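PDB 5LQ5: probable ABC transporter phosphite binding protein PhnD1 from Prochlorococcus marinus str. MIT 9301, which binds inorganic phosphite strongly, and methylphosphonate and phosphate only very weakly, probably as the solute-binding component of an ABC transporter. Local coordinates for residues A[27-32]-A[238-243]; A[21-26]-A[38-43]; A[134-139]-A[199-204]. One frame throughout, in Å; residues are numbered along the deposited sequence.

Contact 1: residues A[27-32]-A[238-243]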
loop_
_atom_site.group_PDB
_atom_site.type_symbol
_atom_site.label_atom_id
_atom_site.label_comp_id
_atom_site.label_asym_id
_atom_site.label_seq_id
_atom_site.Cartn_x
_atom_site.Cartn_y
_atom_site.Cartn_z
ATOM N N SER A 27 14.161 -7.291 7.497
ATOM C CA SER A 27 14.306 -7.675 8.905
ATOM C C SER A 27 15.730 -8.113 9.239
ATOM O O SER A 27 16.279 -7.757 10.264
ATOM C CB SER A 27 13.296 -8.755 9.297
ATOM O OG SER A 27 11.972 -8.214 9.229
ATOM N N LYS A 28 16.329 -8.863 8.335
ATOM C CA LYS A 28 17.693 -9.364 8.564
ATOM C C LYS A 28 18.717 -8.225 8.596
ATOM O O LYS A 28 19.629 -8.222 9.418
ATOM C CB LYS A 28 18.078 -10.446 7.538
ATOM C CG LYS A 28 17.531 -11.826 7.899
ATOM C CD LYS A 28 17.840 -12.856 6.820
ATOM C CE LYS A 28 17.045 -14.145 7.017
ATOM N NZ LYS A 28 17.781 -15.169 7.805
ATOM N N GLU A 29 18.536 -7.244 7.734
ATOM C CA GLU A 29 19.413 -6.067 7.690
ATOM C C GLU A 29 19.227 -5.213 8.959
ATOM O O GLU A 29 20.190 -4.775 9.574
ATOM C CB GLU A 29 19.189 -5.225 6.430
ATOM C CG GLU A 29 20.143 -4.027 6.270
ATOM C CD GLU A 29 21.624 -4.422 6.266
ATOM O OE1 GLU A 29 21.969 -5.566 5.852
ATOM O OE2 GLU A 29 22.459 -3.575 6.681
ATOM N N LEU A 30 17.987 -4.943 9.340
ATOM C CA LEU A 30 17.743 -4.241 10.615
ATOM C C LEU A 30 18.381 -4.935 11.807
ATOM O O LEU A 30 18.993 -4.304 12.670
ATOM C CB LEU A 30 16.228 -4.079 10.878
ATOM C CG LEU A 30 15.684 -2.692 10.587
ATOM C CD1 LEU A 30 15.915 -2.282 9.139
ATOM C CD2 LEU A 30 14.202 -2.698 10.937
ATOM N N SER A 31 18.265 -6.252 11.832
ATOM C CA SER A 31 18.809 -7.026 12.939
ATOM C C SER A 31 20.331 -6.884 13.028
ATOM O O SER A 31 20.892 -6.764 14.109
ATOM C CB SER A 31 18.455 -8.498 12.812
ATOM O OG SER A 31 19.086 -9.238 13.838
ATOM N N LYS A 32 20.992 -6.891 11.878
ATOM C CA LYS A 32 22.459 -6.721 11.839
ATOM C C LYS A 32 22.889 -5.339 12.369
ATOM O O LYS A 32 23.807 -5.224 13.177
ATOM C CB LYS A 32 22.994 -6.910 10.430
ATOM C CG LYS A 32 23.093 -8.362 9.988
ATOM C CD LYS A 32 23.700 -8.479 8.600
ATOM C CE LYS A 32 23.487 -9.868 8.014
ATOM N NZ LYS A 32 23.871 -9.933 6.581
ATOM N N LYS A 238 25.451 -3.744 -1.787
ATOM C CA LYS A 238 24.723 -4.819 -2.453
ATOM C C LYS A 238 23.509 -5.299 -1.644
ATOM O O LYS A 238 22.408 -5.410 -2.182
ATOM C CB LYS A 238 25.636 -5.988 -2.825
ATOM C CG LYS A 238 25.084 -6.807 -3.993
ATOM C CD LYS A 238 26.139 -7.143 -5.040
ATOM C CE LYS A 238 25.533 -7.381 -6.420
ATOM N NZ LYS A 238 25.186 -8.797 -6.712
ATOM N N SER A 239 23.703 -5.525 -0.358
ATOM C CA SER A 239 22.607 -6.008 0.479
ATOM C C SER A 239 21.507 -4.962 0.647
ATOM O O SER A 239 20.347 -5.318 0.732
ATOM C CB SER A 239 23.113 -6.469 1.827
ATOM O OG SER A 239 23.799 -5.417 2.478
ATOM N N HIS A 240 21.870 -3.691 0.666
ATOM C CA HIS A 240 20.859 -2.624 0.773
ATOM C C HIS A 240 20.089 -2.497 -0.511
ATOM O O HIS A 240 18.886 -2.325 -0.503
ATOM C CB HIS A 240 21.476 -1.296 1.109
ATOM C CG HIS A 240 22.114 -1.279 2.445
ATOM N ND1 HIS A 240 22.542 -0.128 3.059
ATOM C CD2 HIS A 240 22.321 -2.278 3.330
ATOM C CE1 HIS A 240 23.016 -0.420 4.254
ATOM N NE2 HIS A 240 22.912 -1.720 4.432
ATOM N N LYS A 241 20.820 -2.632 -1.612
ATOM C CA LYS A 241 20.229 -2.566 -2.961
ATOM C C LYS A 241 19.127 -3.615 -3.157
ATOM O O LYS A 241 18.057 -3.312 -3.698
ATOM C CB LYS A 241 21.317 -2.749 -4.025
ATOM C CG LYS A 241 20.905 -2.340 -5.426
ATOM C CD LYS A 241 21.982 -2.702 -6.446
ATOM C CE LYS A 241 21.709 -2.055 -7.795
ATOM N NZ LYS A 241 20.383 -2.445 -8.361
ATOM N N GLN A 242 19.402 -4.825 -2.685
ATOM C CA GLN A 242 18.478 -5.957 -2.808
ATOM C C GLN A 242 17.176 -5.614 -2.125
ATOM O O GLN A 242 16.101 -5.942 -2.636
ATOM C CB GLN A 242 19.007 -7.213 -2.136
ATOM C CG GLN A 242 20.075 -7.974 -2.889
ATOM C CD GLN A 242 20.526 -9.204 -2.120
ATOM O OE1 GLN A 242 19.926 -9.574 -1.101
ATOM N NE2 GLN A 242 21.589 -9.842 -2.596
ATOM N N ILE A 243 17.284 -4.979 -0.960
ATOM C CA ILE A 243 16.079 -4.562 -0.196
ATOM C C ILE A 243 15.376 -3.429 -0.934
ATOM O O ILE A 243 14.167 -3.480 -1.187
ATOM C CB ILE A 243 16.444 -4.124 1.252
ATOM C CG1 ILE A 243 16.867 -5.331 2.085
ATOM C CG2 ILE A 243 15.270 -3.452 1.953
ATOM C CD1 ILE A 243 17.793 -4.987 3.250
#
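The carboxylate of E29 and the imidazole ring of H240 meet here. E29 OE2 lies at the edge of the ring, a little tilted from its plane. H240 NE2 donates to E29 OE2 over 3.0 Å, a bent bond with an N-H...O angle of 140°. Seen from the carboxylate, the donor stands well above the plane, 72° out of it. H240 ND1, on the other side of the ring, is hydrogen-bonded to the backbone N of D234. Both ring nitrogens are therefore paired, which should fix the rotation of the imidazole. E29 OE2 has a second donor, the NE2 of Q33 one helical turn later. The other carboxylate oxygen, E29 OE1, is 3.8 Å from S239 OG, too far for a bond. E29 CG is anti to the backbone N (chi1 -176°), and the chain then bends at chi2, bringing the carboxylate to H240. Beneath the polar end, I243 CD1 packs against E29 CB at 3.5 Å. With an alanine at E29, H240 NE2 and the Q33 amide would probably lose their shared acceptor, and the imidazole would be held from the ND1 side alone. The bond is a His-carboxylate pair in helix packing, far from the phosphite pocket. The two helical segments run more antiparallel than parallel, and the segment axes approach to 10.8 Å. Helix 238-246 rests on helix 16-34, where I243 also touches L25 and F26. On other sides of helix 16-34, S27 and S31 touch strand 37-40 and L30 touches helix 222-231.

Contact 2: residues A[21-26]-A[38-43]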
loop_
_atom_site.group_PDB
_atom_site.type_symbol
_atom_site.label_atom_id
_atom_site.label_comp_id
_atom_site.label_asym_id
_atom_site.label_seq_id
_atom_site.Cartn_x
_atom_site.Cartn_y
_atom_site.Cartn_z
ATOM N N LYS A 21 9.660 -12.342 0.840
ATOM C CA LYS A 21 11.024 -12.039 0.359
ATOM C C LYS A 21 11.506 -10.654 0.816
ATOM O O LYS A 21 12.597 -10.522 1.382
ATOM C CB LYS A 21 11.119 -12.151 -1.167
ATOM C CG LYS A 21 12.550 -12.301 -1.661
ATOM C CD LYS A 21 12.627 -12.273 -3.174
ATOM C CE LYS A 21 14.084 -12.169 -3.605
ATOM N NZ LYS A 21 14.245 -12.046 -5.075
ATOM N N ARG A 22 10.664 -9.652 0.579
ATOM C CA ARG A 22 10.916 -8.253 0.941
ATOM C C ARG A 22 11.134 -8.098 2.426
ATOM O O ARG A 22 12.169 -7.520 2.870
ATOM C CB ARG A 22 9.731 -7.370 0.522
ATOM C CG ARG A 22 9.936 -5.908 0.788
ATOM C CD ARG A 22 9.192 -5.097 -0.205
ATOM N NE ARG A 22 7.804 -4.972 0.145
ATOM C CZ ARG A 22 6.923 -4.315 -0.595
ATOM N NH1 ARG A 22 7.288 -3.777 -1.755
ATOM N NH2 ARG A 22 5.674 -4.202 -0.175
ATOM N N PHE A 23 10.155 -8.526 3.212
ATOM C CA PHE A 23 10.184 -8.201 4.646
ATOM C C PHE A 23 11.128 -9.059 5.464
ATOM O O PHE A 23 11.689 -8.611 6.462
ATOM C CB PHE A 23 8.765 -8.101 5.216
ATOM C CG PHE A 23 8.033 -6.938 4.650
ATOM C CD1 PHE A 23 8.396 -5.630 4.982
ATOM C CD2 PHE A 23 7.022 -7.128 3.714
ATOM C CE1 PHE A 23 7.779 -4.566 4.388
ATOM C CE2 PHE A 23 6.377 -6.056 3.143
ATOM C CZ PHE A 23 6.761 -4.775 3.472
ATOM N N ASN A 24 11.404 -10.257 4.981
ATOM C CA ASN A 24 12.456 -11.068 5.620
ATOM C C ASN A 24 13.843 -10.450 5.347
ATOM O O ASN A 24 14.691 -10.393 6.274
ATOM C CB ASN A 24 12.416 -12.525 5.154
ATOM C CG ASN A 24 11.233 -13.313 5.712
ATOM O OD1 ASN A 24 10.727 -13.064 6.810
ATOM N ND2 ASN A 24 10.811 -14.335 4.958
ATOM N N LEU A 25 14.099 -9.993 4.126
ATOM C CA LEU A 25 15.419 -9.372 3.824
ATOM C C LEU A 25 15.631 -8.072 4.614
ATOM O O LEU A 25 16.685 -7.818 5.196
ATOM C CB LEU A 25 15.567 -9.073 2.337
ATOM C CG LEU A 25 15.842 -10.256 1.422
ATOM C CD1 LEU A 25 15.792 -9.789 -0.022
ATOM C CD2 LEU A 25 17.195 -10.900 1.736
ATOM N N PHE A 26 14.568 -7.276 4.680
ATOM C CA PHE A 26 14.547 -6.029 5.476
ATOM C C PHE A 26 14.856 -6.315 6.949
ATOM O O PHE A 26 15.719 -5.667 7.566
ATOM C CB PHE A 26 13.155 -5.390 5.345
ATOM C CG PHE A 26 13.000 -4.087 6.092
ATOM C CD1 PHE A 26 13.465 -2.891 5.560
ATOM C CD2 PHE A 26 12.372 -4.068 7.325
ATOM C CE1 PHE A 26 13.317 -1.692 6.252
ATOM C CE2 PHE A 26 12.229 -2.888 8.028
ATOM C CZ PHE A 26 12.686 -1.694 7.489
ATOM N N VAL A 38 14.938 -9.438 15.069
ATOM C CA VAL A 38 13.878 -8.856 14.228
ATOM C C VAL A 38 13.189 -9.992 13.453
ATOM O O VAL A 38 13.850 -10.865 12.878
ATOM C CB VAL A 38 14.427 -7.800 13.248
ATOM C CG1 VAL A 38 13.276 -7.075 12.571
ATOM C CG2 VAL A 38 15.306 -6.765 13.958
ATOM N N LYS A 39 11.863 -9.965 13.409
ATOM C CA LYS A 39 11.070 -11.025 12.784
ATOM C C LYS A 39 9.888 -10.412 12.019
ATOM O O LYS A 39 9.161 -9.598 12.573
ATOM C CB LYS A 39 10.551 -11.966 13.883
ATOM C CG LYS A 39 9.694 -13.143 13.451
ATOM C CD LYS A 39 10.516 -14.305 12.935
ATOM C CE LYS A 39 9.645 -15.546 12.803
ATOM N NZ LYS A 39 9.947 -16.283 11.558
ATOM N N TYR A 40 9.743 -10.775 10.744
ATOM C CA TYR A 40 8.549 -10.402 9.951
ATOM C C TYR A 40 7.401 -11.356 10.308
ATOM O O TYR A 40 7.547 -12.586 10.253
ATOM C CB TYR A 40 8.826 -10.411 8.450
ATOM C CG TYR A 40 7.590 -10.367 7.564
ATOM C CD1 TYR A 40 6.629 -9.351 7.707
ATOM C CD2 TYR A 40 7.406 -11.310 6.530
ATOM C CE1 TYR A 40 5.517 -9.312 6.893
ATOM C CE2 TYR A 40 6.300 -11.263 5.719
ATOM C CZ TYR A 40 5.347 -10.252 5.915
ATOM O OH TYR A 40 4.212 -10.197 5.123
ATOM N N ILE A 41 6.264 -10.786 10.652
ATOM C CA ILE A 41 5.052 -11.517 11.058
ATOM C C ILE A 41 3.930 -11.209 10.049
ATOM O O ILE A 41 3.300 -10.161 10.167
ATOM C CB ILE A 41 4.578 -11.096 12.471
ATOM C CG1 ILE A 41 5.714 -11.122 13.502
ATOM C CG2 ILE A 41 3.381 -11.907 12.925
ATOM C CD1 ILE A 41 6.384 -12.450 13.687
ATOM N N PRO A 42 3.634 -12.122 9.092
ATOM C CA PRO A 42 2.522 -11.898 8.154
ATOM C C PRO A 42 1.152 -11.782 8.818
ATOM O O PRO A 42 0.921 -12.334 9.880
ATOM C CB PRO A 42 2.569 -13.127 7.221
ATOM C CG PRO A 42 3.939 -13.686 7.391
ATOM C CD PRO A 42 4.290 -13.411 8.828
ATOM N N VAL A 43 0.263 -11.051 8.154
ATOM C CA VAL A 43 -1.147 -10.963 8.560
ATOM C C VAL A 43 -2.076 -11.321 7.417
ATOM O O VAL A 43 -1.690 -11.238 6.259
ATOM C CB VAL A 43 -1.481 -9.562 9.091
ATOM C CG1 VAL A 43 -0.645 -9.292 10.340
ATOM C CG2 VAL A 43 -1.310 -8.500 7.986
HETATM O O HOH W 1 11.730 -12.458 9.428
HETATM O O HOH W 2 8.766 -14.244 8.390
#
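F23 CB sits over one face of the Y40 ring. It is 3.5 Å from the Y40 ring centroid and 15° off the ring normal, a CH-pi contact. The two rings are oblique to each other. Their centroids lie 5.3 Å apart and their planes are inclined by 36°. N24 OD1 comes to the edge of the Y40 ring, near its plane, and is 3.7 Å from Y40 CB. Y40 CG is anti to the backbone N (chi1 166°), which swings the ring from its strand up against the helix. Two waters join the polar groups. One donates to N24 OD1 at 2.9 Å and accepts from Y40 N. The other donates both to N24 OD1 at 2.8 Å and to Y40 O. The amide oxygen thus links the helix to the backbone of the strand on both sides of Y40 CA. Helix 16-34 is the crossover between the parallel, adjacent strands 5-10 and 37-40, so this is a beta-alpha-beta unit. Strand 37-40 is the outermost strand at this end of its sheet. The backbones of K39 and I41 hydrogen-bond to strand 5-10, K39 to L6 and V8, I41 to V8. Further out, P42 N lies over the rim of the opposite face of the Y40 ring, and Y40 OH hydrogen-bonds to NE2 of Q16, the first residue of the helix. R22 CG lies over a face of the F23 ring, which also touches A10 of strand 5-10. The F23 side chain is about 11 Å from the bound phosphite.

Contact 3: residues A[134-139]-A[199-204]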
loop_
_atom_site.group_PDB
_atom_site.type_symbol
_atom_site.label_atom_id
_atom_site.label_comp_id
_atom_site.label_asym_id
_atom_site.label_seq_id
_atom_site.Cartn_x
_atom_site.Cartn_y
_atom_site.Cartn_z
ATOM N N GLU A 134 -12.052 5.475 -5.713
ATOM C CA GLU A 134 -13.450 5.850 -5.447
ATOM C C GLU A 134 -13.649 7.383 -5.473
ATOM O O GLU A 134 -14.622 7.883 -6.050
ATOM C CB GLU A 134 -13.993 5.251 -4.140
ATOM C CG GLU A 134 -15.498 5.478 -3.996
ATOM C CD GLU A 134 -16.208 4.644 -2.933
ATOM O OE1 GLU A 134 -15.566 3.890 -2.189
ATOM O OE2 GLU A 134 -17.448 4.784 -2.833
ATOM N N TYR A 135 -12.740 8.099 -4.819
ATOM C CA TYR A 135 -12.744 9.559 -4.854
ATOM C C TYR A 135 -12.785 10.094 -6.288
ATOM O O TYR A 135 -13.596 10.964 -6.608
ATOM C CB TYR A 135 -11.524 10.100 -4.076
ATOM C CG TYR A 135 -11.382 11.585 -3.990
ATOM C CD1 TYR A 135 -12.184 12.327 -3.124
ATOM C CD2 TYR A 135 -10.385 12.229 -4.683
ATOM C CE1 TYR A 135 -12.020 13.696 -3.021
ATOM C CE2 TYR A 135 -10.190 13.585 -4.582
ATOM C CZ TYR A 135 -11.004 14.307 -3.745
ATOM O OH TYR A 135 -10.790 15.648 -3.662
ATOM N N PHE A 136 -11.908 9.578 -7.133
ATOM C CA PHE A 136 -11.821 10.029 -8.542
ATOM C C PHE A 136 -13.039 9.628 -9.366
ATOM O O PHE A 136 -13.580 10.427 -10.154
ATOM C CB PHE A 136 -10.535 9.584 -9.202
ATOM C CG PHE A 136 -9.286 10.141 -8.565
ATOM C CD1 PHE A 136 -9.124 11.506 -8.333
ATOM C CD2 PHE A 136 -8.279 9.276 -8.188
ATOM C CE1 PHE A 136 -7.962 11.986 -7.740
ATOM C CE2 PHE A 136 -7.117 9.746 -7.598
ATOM C CZ PHE A 136 -6.950 11.101 -7.367
ATOM N N LEU A 137 -13.504 8.401 -9.151
ATOM C CA LEU A 137 -14.747 7.930 -9.792
ATOM C C LEU A 137 -15.893 8.890 -9.474
ATOM O O LEU A 137 -16.635 9.355 -10.355
ATOM C CB LEU A 137 -15.115 6.520 -9.331
ATOM C CG LEU A 137 -14.312 5.411 -10.014
ATOM C CD1 LEU A 137 -14.327 4.135 -9.193
ATOM C CD2 LEU A 137 -14.843 5.132 -11.411
ATOM N N ASN A 138 -16.018 9.209 -8.196
ATOM C CA ASN A 138 -17.070 10.115 -7.709
ATOM C C ASN A 138 -16.977 11.499 -8.334
ATOM O O ASN A 138 -17.987 12.092 -8.677
ATOM C CB ASN A 138 -17.066 10.231 -6.188
ATOM C CG ASN A 138 -17.537 8.975 -5.466
ATOM O OD1 ASN A 138 -17.987 7.971 -6.045
ATOM N ND2 ASN A 138 -17.386 9.010 -4.177
ATOM N N GLN A 139 -15.766 11.983 -8.528
ATOM C CA GLN A 139 -15.557 13.282 -9.195
ATOM C C GLN A 139 -16.045 13.262 -10.636
ATOM O O GLN A 139 -16.550 14.262 -11.126
ATOM C CB GLN A 139 -14.097 13.677 -9.154
ATOM C CG GLN A 139 -13.673 14.211 -7.786
ATOM C CD GLN A 139 -12.274 14.778 -7.777
ATOM O OE1 GLN A 139 -11.385 14.294 -8.483
ATOM N NE2 GLN A 139 -12.063 15.814 -6.969
ATOM N N ILE A 199 -4.397 6.835 -15.738
ATOM C CA ILE A 199 -3.484 7.138 -14.630
ATOM C C ILE A 199 -4.060 8.327 -13.847
ATOM O O ILE A 199 -4.402 9.357 -14.406
ATOM C CB ILE A 199 -2.035 7.442 -15.089
ATOM C CG1 ILE A 199 -1.445 6.272 -15.873
ATOM C CG2 ILE A 199 -1.165 7.810 -13.903
ATOM C CD1 ILE A 199 -0.201 6.660 -16.680
ATOM N N THR A 200 -4.168 8.163 -12.530
ATOM C CA THR A 200 -4.750 9.185 -11.660
ATOM C C THR A 200 -3.812 10.345 -11.317
ATOM O O THR A 200 -2.579 10.220 -11.471
ATOM C CB THR A 200 -5.220 8.586 -10.312
ATOM O OG1 THR A 200 -4.092 8.265 -9.458
ATOM C CG2 THR A 200 -6.111 7.314 -10.532
ATOM N N PRO A 201 -4.381 11.445 -10.781
ATOM C CA PRO A 201 -3.572 12.434 -10.090
ATOM C C PRO A 201 -2.831 11.844 -8.885
ATOM O O PRO A 201 -3.128 10.729 -8.436
ATOM C CB PRO A 201 -4.606 13.461 -9.610
ATOM C CG PRO A 201 -5.754 13.327 -10.534
ATOM C CD PRO A 201 -5.802 11.856 -10.817
ATOM N N GLU A 202 -1.864 12.609 -8.414
ATOM C CA GLU A 202 -0.996 12.233 -7.278
ATOM C C GLU A 202 -1.643 12.451 -5.917
ATOM O O GLU A 202 -2.486 13.341 -5.747
ATOM C CB GLU A 202 0.309 13.044 -7.285
ATOM C CG GLU A 202 1.164 12.820 -8.528
ATOM C CD GLU A 202 2.042 14.007 -8.916
ATOM O OE1 GLU A 202 1.638 15.173 -8.738
ATOM O OE2 GLU A 202 3.152 13.766 -9.430
ATOM N N TYR A 203 -1.192 11.646 -4.959
ATOM C CA TYR A 203 -1.634 11.701 -3.560
ATOM C C TYR A 203 -0.520 11.050 -2.703
ATOM O O TYR A 203 0.409 10.464 -3.236
ATOM C CB TYR A 203 -3.024 11.014 -3.354
ATOM C CG TYR A 203 -3.063 9.630 -3.915
ATOM C CD1 TYR A 203 -2.576 8.562 -3.156
ATOM C CD2 TYR A 203 -3.511 9.379 -5.224
ATOM C CE1 TYR A 203 -2.554 7.282 -3.668
ATOM C CE2 TYR A 203 -3.503 8.089 -5.742
ATOM C CZ TYR A 203 -2.999 7.045 -4.960
ATOM O OH TYR A 203 -2.948 5.758 -5.454
ATOM N N VAL A 204 -0.650 11.124 -1.376
ATOM C CA VAL A 204 0.360 10.525 -0.467
ATOM C C VAL A 204 -0.041 9.079 -0.145
ATOM O O VAL A 204 -1.219 8.792 -0.032
ATOM C CB VAL A 204 0.530 11.323 0.844
ATOM C CG1 VAL A 204 -0.663 11.179 1.761
ATOM C CG2 VAL A 204 1.773 10.882 1.566
#
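F136 reaches from helix 127-139 to T200, P201 and Y203. These lie in the loop that runs from strand 194-199 of one sheet to strand 207-210 of the other, where the chain passes between the two sheets of this periplasmic binding protein. F136 CB points toward that loop. CG is anti to the carbonyl carbon (chi1 -62°), which brings the ring against the loop. On the CD2/CE2 side of the ring, F136 CD2 meets T200 CG2 at 3.7 Å, and F136 CE2 comes to 3.5 Å from T200 CB. F136 CE2 is also the atom nearest Y203, whose CD2 lies 4.3 Å away near the F136 ring plane. P201 lies over one face in a CH-pi contact, its CG 3.8 Å from F136 CE1 and its CD 3.7 Å from F136 CZ at the tip. T200 OG1 donates to P201 O at 2.8 Å and is also bonded to S92 N. Y203 OH pairs with S92 OG. The Y203 side chain lies about 6 Å from the bound phosphite and touches T127 and S128 of the pocket. The hydroxyls of T200 and Y203 bond within the loop and to S92. Between the two segments the contacts are apolar, so shape complementarity probably sets the fit.

Contacts 1 and 2 share helix 16-34 and touch each other, for example where S27 meets V38. Contact 1 is partly buried and lies farther from the chain centre. Contact 2 is buried, between that helix and the strand of its own beta-alpha-beta unit. Contact 3 is also buried but lies on the opposite side of the chain centre, about 31 Å from contact 2 between centres. It joins a different helix to a loop that connects the two sheets. Chemistry follows place: a direct histidine-carboxylate bond in contact 1, aromatic packing with bridging waters in contact 2, and apolar packing in contact 3.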